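Local structure of 2,3-dehydroadipyl-CoA hydratase (Escherichia coli, 4FZW) at residues 34-37 with 38-42; 143-146 with 147-151; 233-237 with 238-242; 199-202 with 203-206. The protein catalyses the reversible hydration of 2,3-dehydroadipyl-CoA to 3-hydroxyadipyl-CoA in the breakdown of phenylacetate. All blocks are in the same frame, centred on the assembly; numbering follows the deposited sequence.

Contact 1. Residues 34-37 with 38-42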
ATOM      1  N   LEU B  34      27.527 -13.282 -10.075  1.00 47.37           N
ATOM      2  CA  LEU B  34      26.350 -12.436 -10.070  1.00 49.79           C
ATOM      3  C   LEU B  34      26.256 -11.521 -11.301  1.00 49.26           C
ATOM      4  O   LEU B  34      25.206 -11.467 -11.949  1.00 50.81           O
ATOM      5  CB  LEU B  34      26.354 -11.580  -8.819  1.00 49.91           C
ATOM      6  CG  LEU B  34      24.972 -11.068  -8.465  1.00 48.31           C
ATOM      7  CD1 LEU B  34      24.066 -12.268  -8.239  1.00 40.44           C
ATOM      8  CD2 LEU B  34      25.031 -10.168  -7.243  1.00 51.47           C
ATOM      9  N   MET B  35      27.328 -10.794 -11.622  1.00 43.79           N
ATOM     10  CA  MET B  35      27.280  -9.864 -12.764  1.00 48.66           C
ATOM     11  C   MET B  35      27.128 -10.605 -14.097  1.00 47.55           C
ATOM     12  O   MET B  35      26.398 -10.162 -14.975  1.00 46.11           O
ATOM     13  CB  MET B  35      28.502  -8.931 -12.797  1.00 46.61           C
ATOM     14  CG  MET B  35      28.628  -8.094 -14.076  1.00 54.76           C
ATOM     15  SD  MET B  35      27.551  -6.620 -14.213  1.00 68.39           S
ATOM     16  CE  MET B  35      28.343  -5.521 -13.031  1.00 55.29           C
ATOM     17  N   GLN B  36      27.806 -11.741 -14.228  1.00 43.54           N
ATOM     18  CA  GLN B  36      27.647 -12.609 -15.390  1.00 46.98           C
ATOM     19  C   GLN B  36      26.187 -13.020 -15.575  1.00 47.22           C
ATOM     20  O   GLN B  36      25.620 -12.831 -16.656  1.00 45.95           O
ATOM     21  CB  GLN B  36      28.535 -13.860 -15.252  1.00 46.97           C
ATOM     22  CG  GLN B  36      28.644 -14.696 -16.514  1.00 49.32           C
ATOM     23  CD  GLN B  36      29.156 -13.885 -17.694  1.00 73.09           C
ATOM     24  OE1 GLN B  36      30.229 -13.291 -17.634  1.00 84.09           O
ATOM     25  NE2 GLN B  36      28.393 -13.864 -18.773  1.00 78.00           N
ATOM     26  N   LEU B  37      25.603 -13.588 -14.515  1.00 44.33           N
ATOM     27  CA  LEU B  37      24.193 -13.966 -14.469  1.00 43.31           C
ATOM     28  C   LEU B  37      23.275 -12.833 -14.933  1.00 45.77           C
ATOM     29  O   LEU B  37      22.365 -13.046 -15.746  1.00 47.71           O
ATOM     30  CB  LEU B  37      23.819 -14.398 -13.046  1.00 47.35           C
ATOM     31  CG  LEU B  37      22.449 -15.024 -12.795  1.00 43.57           C
ATOM     32  CD1 LEU B  37      22.380 -16.373 -13.463  1.00 43.92           C
ATOM     33  CD2 LEU B  37      22.178 -15.146 -11.305  1.00 48.40           C
ATOM     34  N   VAL B  38      23.508 -11.627 -14.421  1.00 43.42           N
ATOM     35  CA  VAL B  38      22.739 -10.476 -14.866  1.00 42.90           C
ATOM     36  C   VAL B  38      22.869 -10.247 -16.373  1.00 42.27           C
ATOM     37  O   VAL B  38      21.892  -9.910 -17.044  1.00 43.94           O
ATOM     38  CB  VAL B  38      23.151  -9.167 -14.122  1.00 42.05           C
ATOM     39  CG1 VAL B  38      22.651  -7.930 -14.861  1.00 35.59           C
ATOM     40  CG2 VAL B  38      22.662  -9.187 -12.684  1.00 39.84           C
ATOM     41  N   ASN B  39      24.069 -10.409 -16.914  1.00 38.49           N
ATOM     42  CA  ASN B  39      24.252 -10.100 -18.332  1.00 42.41           C
ATOM     43  C   ASN B  39      23.571 -11.134 -19.200  1.00 40.22           C
ATOM     44  O   ASN B  39      22.985 -10.792 -20.226  1.00 37.90           O
ATOM     45  CB  ASN B  39      25.733  -9.920 -18.719  1.00 39.41           C
ATOM     46  CG  ASN B  39      26.359  -8.700 -18.065  1.00 44.32           C
ATOM     47  OD1 ASN B  39      25.678  -7.718 -17.789  1.00 44.93           O
ATOM     48  ND2 ASN B  39      27.656  -8.766 -17.801  1.00 45.32           N
ATOM     49  N   GLU B  40      23.643 -12.392 -18.765  1.00 42.25           N
ATOM     50  CA  GLU B  40      22.998 -13.502 -19.457  1.00 41.06           C
ATOM     51  C   GLU B  40      21.477 -13.295 -19.554  1.00 42.33           C
ATOM     52  O   GLU B  40      20.895 -13.352 -20.646  1.00 42.88           O
ATOM     53  CB  GLU B  40      23.304 -14.830 -18.744  1.00 44.82           C
ATOM     54  CG  GLU B  40      24.762 -15.309 -18.789  1.00 45.11           C
ATOM     55  CD  GLU B  40      25.263 -15.555 -20.196  1.00 47.42           C
ATOM     56  OE1 GLU B  40      24.447 -15.627 -21.147  1.00 42.06           O
ATOM     57  OE2 GLU B  40      26.495 -15.670 -20.342  1.00 49.44           O
ATOM     58  N   LEU B  41      20.837 -13.051 -18.412  1.00 39.36           N
ATOM     59  CA  LEU B  41      19.391 -12.833 -18.382  1.00 41.32           C
ATOM     60  C   LEU B  41      18.950 -11.566 -19.104  1.00 44.33           C
ATOM     61  O   LEU B  41      17.908 -11.555 -19.759  1.00 45.91           O
ATOM     62  CB  LEU B  41      18.889 -12.777 -16.943  1.00 41.59           C
ATOM     63  CG  LEU B  41      19.031 -14.038 -16.115  1.00 42.70           C
ATOM     64  CD1 LEU B  41      18.574 -13.748 -14.699  1.00 40.29           C
ATOM     65  CD2 LEU B  41      18.245 -15.204 -16.756  1.00 39.05           C
ATOM     66  N   GLU B  42      19.718 -10.488 -18.970  1.00 42.75           N
ATOM     67  CA  GLU B  42      19.399  -9.288 -19.735  1.00 42.54           C
ATOM     68  C   GLU B  42      19.491  -9.591 -21.234  1.00 45.63           C
ATOM     69  O   GLU B  42      18.540  -9.334 -21.977  1.00 46.91           O
ATOM     70  CB  GLU B  42      20.209  -8.068 -19.269  1.00 42.96           C
ATOM     71  CG  GLU B  42      19.686  -7.558 -17.897  1.00 45.89           C
ATOM     72  CD  GLU B  42      20.407  -6.347 -17.334  1.00 46.98           C
ATOM     73  OE1 GLU B  42      21.469  -5.952 -17.865  1.00 48.82           O
ATOM     74  OE2 GLU B  42      19.903  -5.803 -16.330  1.00 42.93           O
TER

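Contact 2. Residues 143-146 with 147-151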
ATOM      1  N   GLY B 143      15.881 -12.353   1.247  1.00 33.11           N
ATOM      2  CA  GLY B 143      15.606 -13.415   2.185  1.00 38.13           C
ATOM      3  C   GLY B 143      14.568 -13.076   3.247  1.00 38.84           C
ATOM      4  O   GLY B 143      13.823 -13.963   3.671  1.00 39.15           O
ATOM      5  N   THR B 144      14.522 -11.822   3.697  1.00 35.11           N
ATOM      6  CA  THR B 144      13.576 -11.431   4.749  1.00 34.19           C
ATOM      7  C   THR B 144      12.186 -11.090   4.227  1.00 36.50           C
ATOM      8  O   THR B 144      11.268 -10.863   5.014  1.00 38.18           O
ATOM      9  CB  THR B 144      14.047 -10.191   5.560  1.00 39.19           C
ATOM     10  OG1 THR B 144      14.101  -9.035   4.708  1.00 38.86           O
ATOM     11  CG2 THR B 144      15.401 -10.435   6.199  1.00 40.09           C
ATOM     12  N   GLN B 145      12.040 -11.039   2.906  1.00 36.95           N
ATOM     13  CA  GLN B 145      10.855 -10.482   2.276  1.00 33.10           C
ATOM     14  C   GLN B 145      10.133 -11.530   1.468  1.00 36.84           C
ATOM     15  O   GLN B 145       8.914 -11.675   1.558  1.00 38.38           O
ATOM     16  CB  GLN B 145      11.249  -9.313   1.360  1.00 36.73           C
ATOM     17  CG  GLN B 145      11.909  -8.155   2.097  1.00 32.82           C
ATOM     18  CD  GLN B 145      11.028  -7.615   3.193  1.00 32.52           C
ATOM     19  OE1 GLN B 145       9.848  -7.352   2.976  1.00 37.70           O
ATOM     20  NE2 GLN B 145      11.583  -7.493   4.394  1.00 32.02           N
ATOM     21  N   ARG B 146      10.887 -12.272   0.672  1.00 37.23           N
ATOM     22  CA  ARG B 146      10.265 -13.211  -0.233  1.00 33.94           C
ATOM     23  C   ARG B 146       9.849 -14.508   0.469  1.00 35.71           C
ATOM     24  O   ARG B 146       8.836 -15.105   0.114  1.00 37.46           O
ATOM     25  CB  ARG B 146      11.168 -13.454  -1.424  1.00 33.34           C
ATOM     26  CG  ARG B 146      10.939 -12.442  -2.493  1.00 37.72           C
ATOM     27  CD  ARG B 146      11.779 -12.698  -3.704  1.00 38.01           C
ATOM     28  NE  ARG B 146      13.083 -12.084  -3.540  1.00 42.36           N
ATOM     29  CZ  ARG B 146      13.553 -11.120  -4.321  1.00 37.97           C
ATOM     30  NH1 ARG B 146      12.831 -10.674  -5.333  1.00 39.19           N
ATOM     31  NH2 ARG B 146      14.754 -10.615  -4.099  1.00 39.11           N
ATOM     32  N   LEU B 147      10.604 -14.902   1.488  1.00 32.64           N
ATOM     33  CA  LEU B 147      10.331 -16.142   2.191  1.00 35.99           C
ATOM     34  C   LEU B 147       9.007 -16.086   2.965  1.00 38.72           C
ATOM     35  O   LEU B 147       8.166 -17.004   2.870  1.00 38.74           O
ATOM     36  CB  LEU B 147      11.507 -16.517   3.109  1.00 34.49           C
ATOM     37  CG  LEU B 147      11.422 -17.885   3.807  1.00 34.11           C
ATOM     38  CD1 LEU B 147      11.086 -19.008   2.817  1.00 27.92           C
ATOM     39  CD2 LEU B 147      12.706 -18.194   4.543  1.00 31.35           C
ATOM     40  N   ILE B 148       8.808 -15.001   3.710  1.00 34.74           N
ATOM     41  CA  ILE B 148       7.609 -14.881   4.536  1.00 36.82           C
ATOM     42  C   ILE B 148       6.363 -14.809   3.652  1.00 35.74           C
ATOM     43  O   ILE B 148       5.300 -15.300   4.013  1.00 36.21           O
ATOM     44  CB  ILE B 148       7.712 -13.677   5.505  1.00 33.31           C
ATOM     45  CG1 ILE B 148       6.497 -13.595   6.423  1.00 34.37           C
ATOM     46  CG2 ILE B 148       7.924 -12.397   4.741  1.00 32.27           C
ATOM     47  CD1 ILE B 148       6.765 -12.783   7.685  1.00 37.15           C
ATOM     48  N   ARG B 149       6.518 -14.220   2.472  1.00 37.97           N
ATOM     49  CA  ARG B 149       5.411 -14.094   1.532  1.00 39.66           C
ATOM     50  C   ARG B 149       4.922 -15.446   1.012  1.00 40.21           C
ATOM     51  O   ARG B 149       3.787 -15.563   0.553  1.00 45.90           O
ATOM     52  CB  ARG B 149       5.767 -13.116   0.382  1.00 34.54           C
ATOM     53  CG  ARG B 149       5.585 -11.657   0.789  1.00 36.12           C
ATOM     54  CD  ARG B 149       5.955 -10.674  -0.327  1.00 37.12           C
ATOM     55  NE  ARG B 149       5.611  -9.295   0.023  1.00 40.01           N
ATOM     56  CZ  ARG B 149       6.349  -8.506   0.804  1.00 44.62           C
ATOM     57  NH1 ARG B 149       7.488  -8.947   1.325  1.00 40.88           N
ATOM     58  NH2 ARG B 149       5.948  -7.269   1.071  1.00 43.75           N
ATOM     59  N   SER B 150       5.759 -16.474   1.090  1.00 40.06           N
ATOM     60  CA  SER B 150       5.359 -17.773   0.546  1.00 41.89           C
ATOM     61  C   SER B 150       5.310 -18.924   1.554  1.00 38.41           C
ATOM     62  O   SER B 150       4.786 -19.958   1.226  1.00 39.76           O
ATOM     63  CB  SER B 150       6.231 -18.159  -0.650  1.00 46.60           C
ATOM     64  OG  SER B 150       7.552 -18.469  -0.250  1.00 47.84           O
ATOM     65  N   VAL B 151       5.845 -18.750   2.762  1.00 38.54           N
ATOM     66  CA  VAL B 151       5.773 -19.808   3.785  1.00 34.86           C
ATOM     67  C   VAL B 151       5.204 -19.382   5.150  1.00 38.57           C
ATOM     68  O   VAL B 151       5.186 -20.175   6.087  1.00 33.48           O
ATOM     69  CB  VAL B 151       7.136 -20.523   4.001  1.00 30.23           C
ATOM     70  CG1 VAL B 151       7.827 -20.756   2.680  1.00 33.24           C
ATOM     71  CG2 VAL B 151       8.018 -19.768   4.974  1.00 34.55           C
TER

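Contact 3. Residues 233-237 with 238-242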
ATOM      1  N   LEU B 233      -4.418  -6.261 -23.121  1.00 43.52           N
ATOM      2  CA  LEU B 233      -3.232  -6.175 -23.955  1.00 45.88           C
ATOM      3  C   LEU B 233      -3.127  -7.372 -24.887  1.00 47.55           C
ATOM      4  O   LEU B 233      -2.900  -7.225 -26.082  1.00 47.88           O
ATOM      5  CB  LEU B 233      -1.998  -6.087 -23.062  1.00 49.13           C
ATOM      6  CG  LEU B 233      -0.600  -6.026 -23.676  1.00 52.76           C
ATOM      7  CD1 LEU B 233       0.075  -4.737 -23.261  1.00 48.84           C
ATOM      8  CD2 LEU B 233       0.223  -7.232 -23.226  1.00 54.03           C
ATOM      9  N   LEU B 234      -3.290  -8.567 -24.327  1.00 53.39           N
ATOM     10  CA  LEU B 234      -3.156  -9.794 -25.103  1.00 51.51           C
ATOM     11  C   LEU B 234      -4.287  -9.873 -26.125  1.00 51.74           C
ATOM     12  O   LEU B 234      -4.100 -10.409 -27.212  1.00 54.21           O
ATOM     13  CB  LEU B 234      -3.134 -11.036 -24.194  1.00 46.49           C
ATOM     14  CG  LEU B 234      -2.065 -11.241 -23.107  1.00 41.03           C
ATOM     15  CD1 LEU B 234      -2.491 -12.346 -22.133  1.00 35.05           C
ATOM     16  CD2 LEU B 234      -0.701 -11.542 -23.702  1.00 40.32           C
ATOM     17  N   ALA B 235      -5.451  -9.326 -25.783  1.00 48.31           N
ATOM     18  CA  ALA B 235      -6.579  -9.326 -26.706  1.00 50.22           C
ATOM     19  C   ALA B 235      -6.228  -8.610 -28.020  1.00 57.26           C
ATOM     20  O   ALA B 235      -6.862  -8.833 -29.055  1.00 57.42           O
ATOM     21  CB  ALA B 235      -7.804  -8.698 -26.055  1.00 48.85           C
ATOM     22  N   ALA B 236      -5.199  -7.766 -27.974  1.00 56.52           N
ATOM     23  CA  ALA B 236      -4.769  -6.992 -29.135  1.00 56.53           C
ATOM     24  C   ALA B 236      -3.667  -7.678 -29.930  1.00 60.31           C
ATOM     25  O   ALA B 236      -3.200  -7.131 -30.930  1.00 58.20           O
ATOM     26  CB  ALA B 236      -4.306  -5.605 -28.701  1.00 50.39           C
ATOM     27  N   THR B 237      -3.256  -8.867 -29.491  1.00 58.11           N
ATOM     28  CA  THR B 237      -2.141  -9.569 -30.119  1.00 58.52           C
ATOM     29  C   THR B 237      -2.590 -10.632 -31.103  1.00 58.50           C
ATOM     30  O   THR B 237      -3.669 -11.204 -30.978  1.00 60.18           O
ATOM     31  CB  THR B 237      -1.234 -10.247 -29.086  1.00 57.34           C
ATOM     32  OG1 THR B 237      -2.028 -11.105 -28.268  1.00 57.16           O
ATOM     33  CG2 THR B 237      -0.540  -9.212 -28.208  1.00 60.28           C
ATOM     34  N   GLU B 238      -1.710 -10.895 -32.064  1.00 59.08           N
ATOM     35  CA  GLU B 238      -1.937 -11.822 -33.163  1.00 61.90           C
ATOM     36  C   GLU B 238      -1.900 -13.232 -32.640  1.00 61.73           C
ATOM     37  O   GLU B 238      -2.658 -14.096 -33.087  1.00 61.30           O
ATOM     38  CB  GLU B 238      -0.833 -11.674 -34.211  1.00 60.29           C
ATOM     39  CG  GLU B 238      -0.668 -10.298 -34.761  1.00 60.87           C
ATOM     40  CD  GLU B 238      -1.786  -9.926 -35.695  1.00 63.29           C
ATOM     41  OE1 GLU B 238      -2.372 -10.843 -36.315  1.00 68.71           O
ATOM     42  OE2 GLU B 238      -2.056  -8.712 -35.820  1.00 71.30           O
ATOM     43  N   ASP B 239      -0.992 -13.446 -31.696  1.00 63.74           N
ATOM     44  CA  ASP B 239      -0.807 -14.734 -31.076  1.00 60.76           C
ATOM     45  C   ASP B 239      -2.050 -15.168 -30.318  1.00 58.42           C
ATOM     46  O   ASP B 239      -2.292 -16.368 -30.165  1.00 55.17           O
ATOM     47  CB  ASP B 239       0.415 -14.710 -30.169  1.00 61.38           C
ATOM     48  CG  ASP B 239       1.712 -14.738 -30.951  1.00 67.56           C
ATOM     49  OD1 ASP B 239       1.651 -14.956 -32.186  1.00 68.72           O
ATOM     50  OD2 ASP B 239       2.786 -14.548 -30.333  1.00 64.16           O
ATOM     51  N   ARG B 240      -2.855 -14.222 -29.844  1.00 59.27           N
ATOM     52  CA  ARG B 240      -4.056 -14.662 -29.152  1.00 58.78           C
ATOM     53  C   ARG B 240      -4.986 -15.386 -30.107  1.00 57.45           C
ATOM     54  O   ARG B 240      -5.751 -16.261 -29.717  1.00 58.38           O
ATOM     55  CB  ARG B 240      -4.804 -13.527 -28.497  1.00 52.96           C
ATOM     56  CG  ARG B 240      -6.084 -14.017 -27.852  1.00 51.33           C
ATOM     57  CD  ARG B 240      -6.844 -12.898 -27.199  1.00 56.82           C
ATOM     58  NE  ARG B 240      -7.138 -11.850 -28.155  1.00 57.52           N
ATOM     59  CZ  ARG B 240      -8.330 -11.656 -28.696  1.00 61.65           C
ATOM     60  NH1 ARG B 240      -9.335 -12.444 -28.351  1.00 66.79           N
ATOM     61  NH2 ARG B 240      -8.516 -10.672 -29.572  1.00 69.14           N
ATOM     62  N   HIS B 241      -4.914 -14.993 -31.367  1.00 61.32           N
ATOM     63  CA  HIS B 241      -5.706 -15.599 -32.417  1.00 64.81           C
ATOM     64  C   HIS B 241      -5.137 -16.982 -32.739  1.00 64.89           C
ATOM     65  O   HIS B 241      -5.881 -17.947 -32.922  1.00 66.89           O
ATOM     66  CB  HIS B 241      -5.676 -14.692 -33.651  1.00 65.64           C
ATOM     67  CG  HIS B 241      -6.376 -15.250 -34.844  1.00 71.41           C
ATOM     68  ND1 HIS B 241      -5.778 -16.150 -35.713  1.00 78.71           N
ATOM     69  CD2 HIS B 241      -7.622 -15.038 -35.338  1.00 72.20           C
ATOM     70  CE1 HIS B 241      -6.626 -16.462 -36.671  1.00 77.95           C
ATOM     71  NE2 HIS B 241      -7.750 -15.804 -36.470  1.00 69.72           N
ATOM     72  N   GLU B 242      -3.812 -17.070 -32.777  1.00 62.51           N
ATOM     73  CA  GLU B 242      -3.131 -18.309 -33.118  1.00 64.95           C
ATOM     74  C   GLU B 242      -3.316 -19.350 -32.019  1.00 68.79           C
ATOM     75  O   GLU B 242      -3.536 -20.535 -32.301  1.00 68.52           O
ATOM     76  CB  GLU B 242      -1.638 -18.050 -33.362  1.00 59.53           C
ATOM     77  CG  GLU B 242      -0.844 -19.275 -33.798  1.00 67.51           C
ATOM     78  CD  GLU B 242      -1.371 -19.888 -35.085  1.00 74.65           C
ATOM     79  OE1 GLU B 242      -2.039 -19.170 -35.859  1.00 74.93           O
ATOM     80  OE2 GLU B 242      -1.121 -21.088 -35.320  1.00 71.41           O
TER

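Contact 4. Residues 199-202 with 203-206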
ATOM      1  N   ARG B 199       6.112 -23.370 -24.668  1.00 42.61           N
ATOM      2  CA  ARG B 199       5.277 -23.826 -25.757  1.00 46.57           C
ATOM      3  C   ARG B 199       4.152 -22.827 -25.978  1.00 39.57           C
ATOM      4  O   ARG B 199       3.517 -22.791 -27.034  1.00 39.09           O
ATOM      5  CB  ARG B 199       4.774 -25.234 -25.434  1.00 48.42           C
ATOM      6  CG  ARG B 199       3.528 -25.671 -26.147  1.00 52.61           C
ATOM      7  CD  ARG B 199       3.534 -27.185 -26.312  1.00 57.77           C
ATOM      8  NE  ARG B 199       3.796 -27.900 -25.065  1.00 56.07           N
ATOM      9  CZ  ARG B 199       3.564 -29.198 -24.900  1.00 70.70           C
ATOM     10  NH1 ARG B 199       3.066 -29.906 -25.903  1.00 68.39           N
ATOM     11  NH2 ARG B 199       3.822 -29.792 -23.740  1.00 62.37           N
ATOM     12  N   HIS B 200       3.938 -21.997 -24.968  1.00 41.37           N
ATOM     13  CA  HIS B 200       2.892 -20.974 -25.002  1.00 41.72           C
ATOM     14  C   HIS B 200       3.408 -19.632 -25.550  1.00 38.62           C
ATOM     15  O   HIS B 200       4.611 -19.423 -25.714  1.00 33.64           O
ATOM     16  CB  HIS B 200       2.314 -20.796 -23.602  1.00 36.69           C
ATOM     17  CG  HIS B 200       1.896 -22.090 -22.965  1.00 39.85           C
ATOM     18  ND1 HIS B 200       1.283 -23.091 -23.669  1.00 41.13           N
ATOM     19  CD2 HIS B 200       2.025 -22.524 -21.694  1.00 39.60           C
ATOM     20  CE1 HIS B 200       1.027 -24.103 -22.853  1.00 40.51           C
ATOM     21  NE2 HIS B 200       1.471 -23.785 -21.650  1.00 41.94           N
ATOM     22  N   SER B 201       2.471 -18.734 -25.834  1.00 45.97           N
ATOM     23  CA  SER B 201       2.758 -17.417 -26.431  1.00 44.64           C
ATOM     24  C   SER B 201       3.752 -16.573 -25.616  1.00 41.14           C
ATOM     25  O   SER B 201       3.493 -16.243 -24.463  1.00 41.02           O
ATOM     26  CB  SER B 201       1.453 -16.650 -26.652  1.00 41.96           C
ATOM     27  OG  SER B 201       1.675 -15.250 -26.637  1.00 52.06           O
ATOM     28  N   PRO B 202       4.891 -16.213 -26.228  1.00 41.30           N
ATOM     29  CA  PRO B 202       5.954 -15.479 -25.533  1.00 40.33           C
ATOM     30  C   PRO B 202       5.394 -14.270 -24.786  1.00 44.44           C
ATOM     31  O   PRO B 202       5.772 -14.027 -23.624  1.00 43.54           O
ATOM     32  CB  PRO B 202       6.856 -15.005 -26.674  1.00 39.54           C
ATOM     33  CG  PRO B 202       6.564 -15.913 -27.813  1.00 42.28           C
ATOM     34  CD  PRO B 202       5.141 -16.336 -27.675  1.00 42.23           C
ATOM     35  N   LEU B 203       4.505 -13.529 -25.457  1.00 46.22           N
ATOM     36  CA  LEU B 203       3.927 -12.295 -24.914  1.00 44.42           C
ATOM     37  C   LEU B 203       2.974 -12.601 -23.765  1.00 43.57           C
ATOM     38  O   LEU B 203       2.958 -11.885 -22.751  1.00 44.09           O
ATOM     39  CB  LEU B 203       3.232 -11.449 -26.008  1.00 42.46           C
ATOM     40  CG  LEU B 203       4.113 -10.823 -27.111  1.00 50.13           C
ATOM     41  CD1 LEU B 203       3.309 -10.061 -28.164  1.00 54.56           C
ATOM     42  CD2 LEU B 203       5.154  -9.920 -26.510  1.00 48.65           C
ATOM     43  N   ALA B 204       2.185 -13.666 -23.926  1.00 40.59           N
ATOM     44  CA  ALA B 204       1.302 -14.143 -22.868  1.00 37.87           C
ATOM     45  C   ALA B 204       2.120 -14.518 -21.637  1.00 36.90           C
ATOM     46  O   ALA B 204       1.765 -14.160 -20.511  1.00 33.23           O
ATOM     47  CB  ALA B 204       0.480 -15.326 -23.351  1.00 42.43           C
ATOM     48  N   LEU B 205       3.219 -15.232 -21.849  1.00 35.83           N
ATOM     49  CA  LEU B 205       4.096 -15.555 -20.731  1.00 37.85           C
ATOM     50  C   LEU B 205       4.550 -14.258 -20.052  1.00 40.67           C
ATOM     51  O   LEU B 205       4.520 -14.144 -18.825  1.00 39.80           O
ATOM     52  CB  LEU B 205       5.287 -16.414 -21.172  1.00 37.14           C
ATOM     53  CG  LEU B 205       4.999 -17.898 -21.531  1.00 38.26           C
ATOM     54  CD1 LEU B 205       6.215 -18.613 -22.092  1.00 30.45           C
ATOM     55  CD2 LEU B 205       4.462 -18.659 -20.351  1.00 32.42           C
ATOM     56  N   GLN B 206       4.956 -13.278 -20.855  1.00 40.31           N
ATOM     57  CA  GLN B 206       5.419 -12.010 -20.318  1.00 40.62           C
ATOM     58  C   GLN B 206       4.311 -11.250 -19.604  1.00 37.61           C
ATOM     59  O   GLN B 206       4.518 -10.751 -18.493  1.00 37.24           O
ATOM     60  CB  GLN B 206       6.071 -11.185 -21.415  1.00 42.08           C
ATOM     61  CG  GLN B 206       7.369 -11.830 -21.876  1.00 47.78           C
ATOM     62  CD  GLN B 206       7.913 -11.295 -23.190  1.00 49.64           C
ATOM     63  OE1 GLN B 206       7.169 -10.914 -24.091  1.00 52.11           O
ATOM     64  NE2 GLN B 206       9.230 -11.293 -23.309  1.00 52.98           N
TER

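Contact 1. Residues 34-37 with 38-42
Glu40 and Gln36 meet one turn apart on helix 31-46, the helical link of a beta-alpha-beta unit between strands 15-20 and 52-56. Starting at the root of Glu40, CB lies 3.6 Å from Leu37 O. CG, anti to the carbonyl carbon (chi1 -67°), passes 3.4 Å from Gln36 O. A bend at chi2 then swings the carboxylate round to the amide, where OE2 accepts a weak hydrogen bond from Gln36 NE2 at 3.1 Å, the two flat groups turned 45° against each other. At the base of the two side chains, Glu40 N donates to Gln36 O (2.9 Å), one of the i to i+4 backbone bonds of the helix. Round the side, Asn39 leans over the preceding turn: its CG sits 3.4 Å from Met35 O, and its ND2 lies 3.9 Å from Met35 CG. An alanine at Asn39 would take away this amide and is likely to leave the bent Met35 chain freer to turn. On the inner side Leu34, Leu37 and Val38 pack on helix 84-92, while Leu37 and Leu41 touch Leu18. The chemistry is that of an amphipathic helix: the backbone i to i+4 bonds carry it, and the partly exposed Gln36-Glu40 pair adds a weak one.

Contact 2. Residues 143-146 with 147-151
Arg149 runs alongside Gln145, the two side chains heading in one direction, at the head of helix 146-162, where a loop of this crotonase-family fold runs into the helix. The pairing is i to i+4, and both acceptors belong to the same glutamine. Arg149 NH1 donates to Gln145 O at 3.1 Å and to Gln145 OE1 at 3.3 Å, so a single terminal nitrogen bridges backbone and side chain. Both oxygens sit close to the guanidinium plane, yet the carbonyls receive the donor differently: NH1 stands 45° above the plane of the backbone C=O, away from its lone pairs, and is tilted less from that of the amide. Amide and guanidinium planes are themselves 51° apart. The Arg149 chain runs extended from CG to NE, and its CG passes 3.4 Å from Gln145 O on the way. A leucine in place of Arg149 would carry no donor and would probably leave Gln145 OE1 without this mate and the amide less firmly fixed.

The other end of that amide is held across a subunit boundary, since Gln145 NE2 donates to Ala211 O of the second subunit. Arg146 heads elsewhere, with its NH2 bonded to Ala141 O, and Leu147 turns inward onto Leu115 and Leu176. Ile148 touches the loop through its CG2 branch, which is set between the backbone N and the carbonyl carbon and rests 3.4 Å from Gln145 O and 3.7 Å from Thr144 O.

Contact 3. Residues 233-237 with 238-242
Arg240 N reaches back to Thr237 O in a weak hydrogen bond of 3.3 Å where the chain turns from helix 220-235 into helix 239-248, in the C-terminal helical region of this crotonase-family subunit. The first helix winds down in tight turns, with Ala236 N bonded to Leu233 O at 3.0 Å. Thr237 then stretches out (psi 154°) before the second helix begins. Across this turn the Thr237 and Arg240 side chains cross at about a right angle, with Thr237 OG1 3.7 Å from Arg240 CB.

Arg240 is the chain that spans the corner. Its CB lies 3.4 Å from Leu234 O, and after an extended start the bend at chi3 (57°) turns the guanidinium back over the last turn of the earlier helix. There Arg240 NH2 donates to Ala235 O, but the 2.5 Å between them is implausibly short and the exact length doubtful. Asp239 serves a different partner, accepting from the backbone of Lys256, Gly257 and Arg258 in the C-terminal tail. The third subunit closes on the same arginine, through a weak bond from Arg240 NH2 to Lys74 O and packing on Ile137. Within the corner, Ala235 CB covers one guanidinium face, offset toward the rim and 3.8 Å from Arg240 NE.

Contact 4. Residues 199-202 with 203-206
Ser201 meets Ala204 as the N-cap of helix 202-214, one of the helices near the C-terminal end of this crotonase-family chain. The compact part is here. Ser201 OG accepts from Ala204 N at 3.2 Å with an N-H...O angle of 165°, taking up an amide of the first turn that has no earlier helical carbonyl to use. The hydroxyl lies anti to the backbone N of its own residue (chi1 154°), a setting that carries it forward to that amide. The course of the backbone separately puts Ser201 CB 3.7 Å from Ala204 CB. The same serine starts the regular pattern with its carbonyl: Leu205 N donates to Ser201 O at 2.8 Å, nearly along the C=O axis. Pro202, first residue of the helix, has no N-H to offer, and at this position none is needed for the helical bonding.

On this buried side the third subunit adds to the packing. Its Ile133 meets Ala204 and Leu205, and His200 NE2 donates to its Ser162 O. The flank of Pro202, Leu203 and Gln206 is partly exposed, with no side-chain hydrogen bond across the two segments; Leu203 packs on Leu80 of the fourth subunit. Gln206 N is bonded to Pro202 O at 3.0 Å, and its side chain touches Asn95 and Lys96. Gln206 OE1 lies 3.4 Å from Pro202 O, two acceptors that cannot bond to each other.

From the N terminus the order is contact 1, contact 2, contact 4, contact 3. Each joins neighbouring stretches, so none closes a long loop, and they follow in series without nesting or crossing. Contact 1 lies in the helix linking strands 15-20 and 52-56; contact 2, on the opposite side of the chain's centre with about 23 Å between centres, marks the entry into helix 146-162 at a subunit boundary. Contacts 4 and 3 come last and are the two that touch: Leu234 CD2 packs 3.4 Å from Ala204 CA, and Thr237 CG2 lies 3.9 Å from Leu203 CD1. Together they tie helix 202-214 to the end of helix 220-235 and the turn that follows, and both reach the third subunit.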